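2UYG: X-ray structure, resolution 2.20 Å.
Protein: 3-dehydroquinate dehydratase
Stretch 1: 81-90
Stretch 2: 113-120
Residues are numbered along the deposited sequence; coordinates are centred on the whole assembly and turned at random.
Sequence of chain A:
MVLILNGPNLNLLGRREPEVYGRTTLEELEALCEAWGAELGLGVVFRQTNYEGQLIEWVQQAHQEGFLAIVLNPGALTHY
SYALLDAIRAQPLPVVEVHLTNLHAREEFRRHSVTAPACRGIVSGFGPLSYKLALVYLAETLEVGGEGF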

# COMPACT_ATOMS: atom_id res chain seq x y z
N SER A 81 17.58 12.21 -1.21
CA SER A 81 18.00 13.51 -0.73
C SER A 81 17.04 14.64 -0.98
O SER A 81 17.28 15.44 -1.87
CB SER A 81 19.33 13.90 -1.38
OG SER A 81 19.94 14.98 -0.68
N TYR A 82 16.03 14.78 -0.12
CA TYR A 82 15.21 15.92 -0.13
C TYR A 82 16.00 17.14 0.27
O TYR A 82 15.61 18.25 -0.07
CB TYR A 82 13.96 15.69 0.78
CG TYR A 82 12.97 14.58 0.34
CD1 TYR A 82 12.83 13.41 1.08
CD2 TYR A 82 12.14 14.74 -0.78
CE1 TYR A 82 11.87 12.43 0.75
CE2 TYR A 82 11.24 13.72 -1.19
CZ TYR A 82 11.11 12.60 -0.40
OH TYR A 82 10.26 11.58 -0.73
N ALA A 83 17.19 17.01 0.80
CA ALA A 83 17.97 18.19 1.09
C ALA A 83 18.56 18.76 -0.16
O ALA A 83 18.58 20.02 -0.36
CB ALA A 83 18.96 17.99 2.24
N LEU A 84 18.90 17.88 -1.09
CA LEU A 84 19.40 18.30 -2.37
C LEU A 84 18.32 18.94 -3.26
O LEU A 84 18.55 19.95 -3.95
CB LEU A 84 19.97 17.13 -3.07
CG LEU A 84 21.25 17.20 -3.88
CD1 LEU A 84 21.12 16.22 -5.02
CD2 LEU A 84 21.77 18.58 -4.29
N LEU A 85 17.13 18.37 -3.22
CA LEU A 85 15.98 19.04 -3.85
C LEU A 85 15.84 20.45 -3.33
O LEU A 85 15.59 21.32 -4.06
CB LEU A 85 14.68 18.35 -3.44
CG LEU A 85 13.38 18.41 -4.21
CD1 LEU A 85 12.13 18.32 -3.25
CD2 LEU A 85 13.25 19.41 -5.35
N ASP A 86 15.86 20.63 -2.03
CA ASP A 86 15.58 21.95 -1.50
C ASP A 86 16.71 22.92 -1.94
O ASP A 86 16.48 24.09 -2.18
CB ASP A 86 15.44 21.92 0.03
CG ASP A 86 14.04 21.68 0.51
OD1 ASP A 86 13.12 21.62 -0.35
OD2 ASP A 86 13.70 21.51 1.75
N ALA A 87 17.93 22.40 -2.03
CA ALA A 87 19.07 23.19 -2.47
C ALA A 87 18.78 23.69 -3.87
O ALA A 87 18.96 24.86 -4.11
CB ALA A 87 20.31 22.40 -2.49
N ILE A 88 18.30 22.80 -4.77
CA ILE A 88 18.10 23.26 -6.12
C ILE A 88 17.00 24.32 -6.24
O ILE A 88 17.11 25.25 -7.07
CB ILE A 88 18.02 22.14 -7.24
CG1 ILE A 88 16.71 22.12 -7.91
CG2 ILE A 88 18.66 20.74 -6.93
CD1 ILE A 88 16.88 22.51 -9.26
N ARG A 89 15.96 24.18 -5.40
CA ARG A 89 14.84 25.10 -5.38
C ARG A 89 15.25 26.45 -4.78
O ARG A 89 14.65 27.47 -5.10
CB ARG A 89 13.64 24.57 -4.55
CG ARG A 89 12.63 23.62 -5.30
CD ARG A 89 11.41 24.37 -5.90
NE ARG A 89 11.58 24.93 -7.29
CZ ARG A 89 11.93 26.22 -7.62
NH1 ARG A 89 12.03 26.57 -8.92
NH2 ARG A 89 12.21 27.14 -6.68
N ALA A 90 16.31 26.46 -3.95
CA ALA A 90 16.63 27.64 -3.17
C ALA A 90 17.51 28.57 -3.91
O ALA A 90 17.90 29.53 -3.31
CB ALA A 90 17.31 27.25 -1.87
N SER A 113 12.83 9.72 -8.55
CA SER A 113 13.85 10.73 -8.38
C SER A 113 13.25 11.85 -7.59
O SER A 113 12.33 12.54 -8.09
CB SER A 113 14.39 11.32 -9.64
OG SER A 113 15.06 12.57 -9.26
N VAL A 114 13.79 12.10 -6.39
CA VAL A 114 13.32 13.21 -5.62
C VAL A 114 13.79 14.53 -6.01
O VAL A 114 13.21 15.50 -5.53
CB VAL A 114 13.54 13.07 -4.11
CG1 VAL A 114 13.19 11.66 -3.61
CG2 VAL A 114 14.90 13.64 -3.60
N THR A 115 14.85 14.62 -6.78
CA THR A 115 15.32 15.93 -7.29
C THR A 115 14.67 16.35 -8.56
O THR A 115 14.61 17.55 -8.83
CB THR A 115 16.80 15.96 -7.57
OG1 THR A 115 17.16 14.80 -8.32
CG2 THR A 115 17.62 15.93 -6.26
N ALA A 116 14.13 15.39 -9.33
CA ALA A 116 13.73 15.72 -10.71
C ALA A 116 12.59 16.75 -10.78
O ALA A 116 12.59 17.56 -11.74
CB ALA A 116 13.42 14.41 -11.60
N PRO A 117 11.64 16.77 -9.83
CA PRO A 117 10.58 17.78 -9.84
C PRO A 117 11.05 19.21 -9.91
O PRO A 117 10.26 20.00 -10.43
CB PRO A 117 9.77 17.51 -8.55
CG PRO A 117 9.98 16.02 -8.31
CD PRO A 117 11.39 15.75 -8.80
N ALA A 118 12.25 19.53 -9.42
CA ALA A 118 12.72 20.88 -9.44
C ALA A 118 13.68 21.22 -10.57
O ALA A 118 14.08 22.33 -10.64
CB ALA A 118 13.37 21.22 -8.11
N CYS A 119 14.01 20.31 -11.46
CA CYS A 119 14.89 20.56 -12.58
C CYS A 119 14.11 20.99 -13.90
O CYS A 119 12.95 20.63 -14.11
CB CYS A 119 15.71 19.26 -12.83
SG CYS A 119 16.83 18.70 -11.40
N ARG A 120 14.80 21.64 -14.80
CA ARG A 120 14.28 21.91 -16.13
C ARG A 120 13.90 20.60 -16.73
O ARG A 120 12.85 20.46 -17.29
CB ARG A 120 15.37 22.55 -17.05
CG ARG A 120 15.47 23.95 -16.94
CD ARG A 120 14.14 24.66 -17.42
NE ARG A 120 14.31 26.05 -17.08
CZ ARG A 120 15.03 26.88 -17.79
NH1 ARG A 120 15.14 28.15 -17.39
NH2 ARG A 120 15.64 26.47 -18.92

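The centre of the contact is apolar and is built around Leu-85, which lies on the helix 82-89 with its CA 4.7 Å from the CA of Thr-115. Its CD2 packs 3.3 Å from Ala-118 CB, while its CG sits 3.2 Å from Val-114 O, so that the leucine touches both Val-114 and Ala-118. Ala-118 points its CB toward the helix, where three side chains approach it closely: besides Leu-85, Ile-88 brings CG1 to 3.5 Å from Ala-118 CB, and Arg-89 brings CG to 3.8 Å from the same atom. Ile-88 also reaches past the methyl group, its CD1 lying 3.1 Å from Ala-118 O, a tight approach, and 4.4 Å from Cys-119 SG.

Toward the start of the helix, Val-114 takes over. It also points toward the helix, and its CG1 approaches Tyr-82 CE2 at 3.7 Å. Val-114 CG1 lies 4.2 Å from the centroid of the Tyr-82 ring, 30° off the normal, an off-centre CH-pi contact. The other branch, Val-114 CG2, lies 3.4 Å from Ser-81 O. Thr-115 adds its methyl, with CG2 3.7 Å from Leu-84 CD1.

No hydrogen bond crosses between the stretches; the 457 Å² buried, both sides summed, rests on packing, and the hydrogen bonds described here lie within each stretch. Ser-81 caps the helix, its OG accepting from Leu-84 N at 3.1 Å, and Ser-81 O accepts from Leu-85 N at 3.2 Å. In the second stretch, Ser-113 OG accepts from Ala-116 N at 3.0 Å and, weakly, from Thr-115 N at 3.2 Å, bracing the turn that carries Val-114. Ala-118 N donates to Thr-115 O at 3.1 Å.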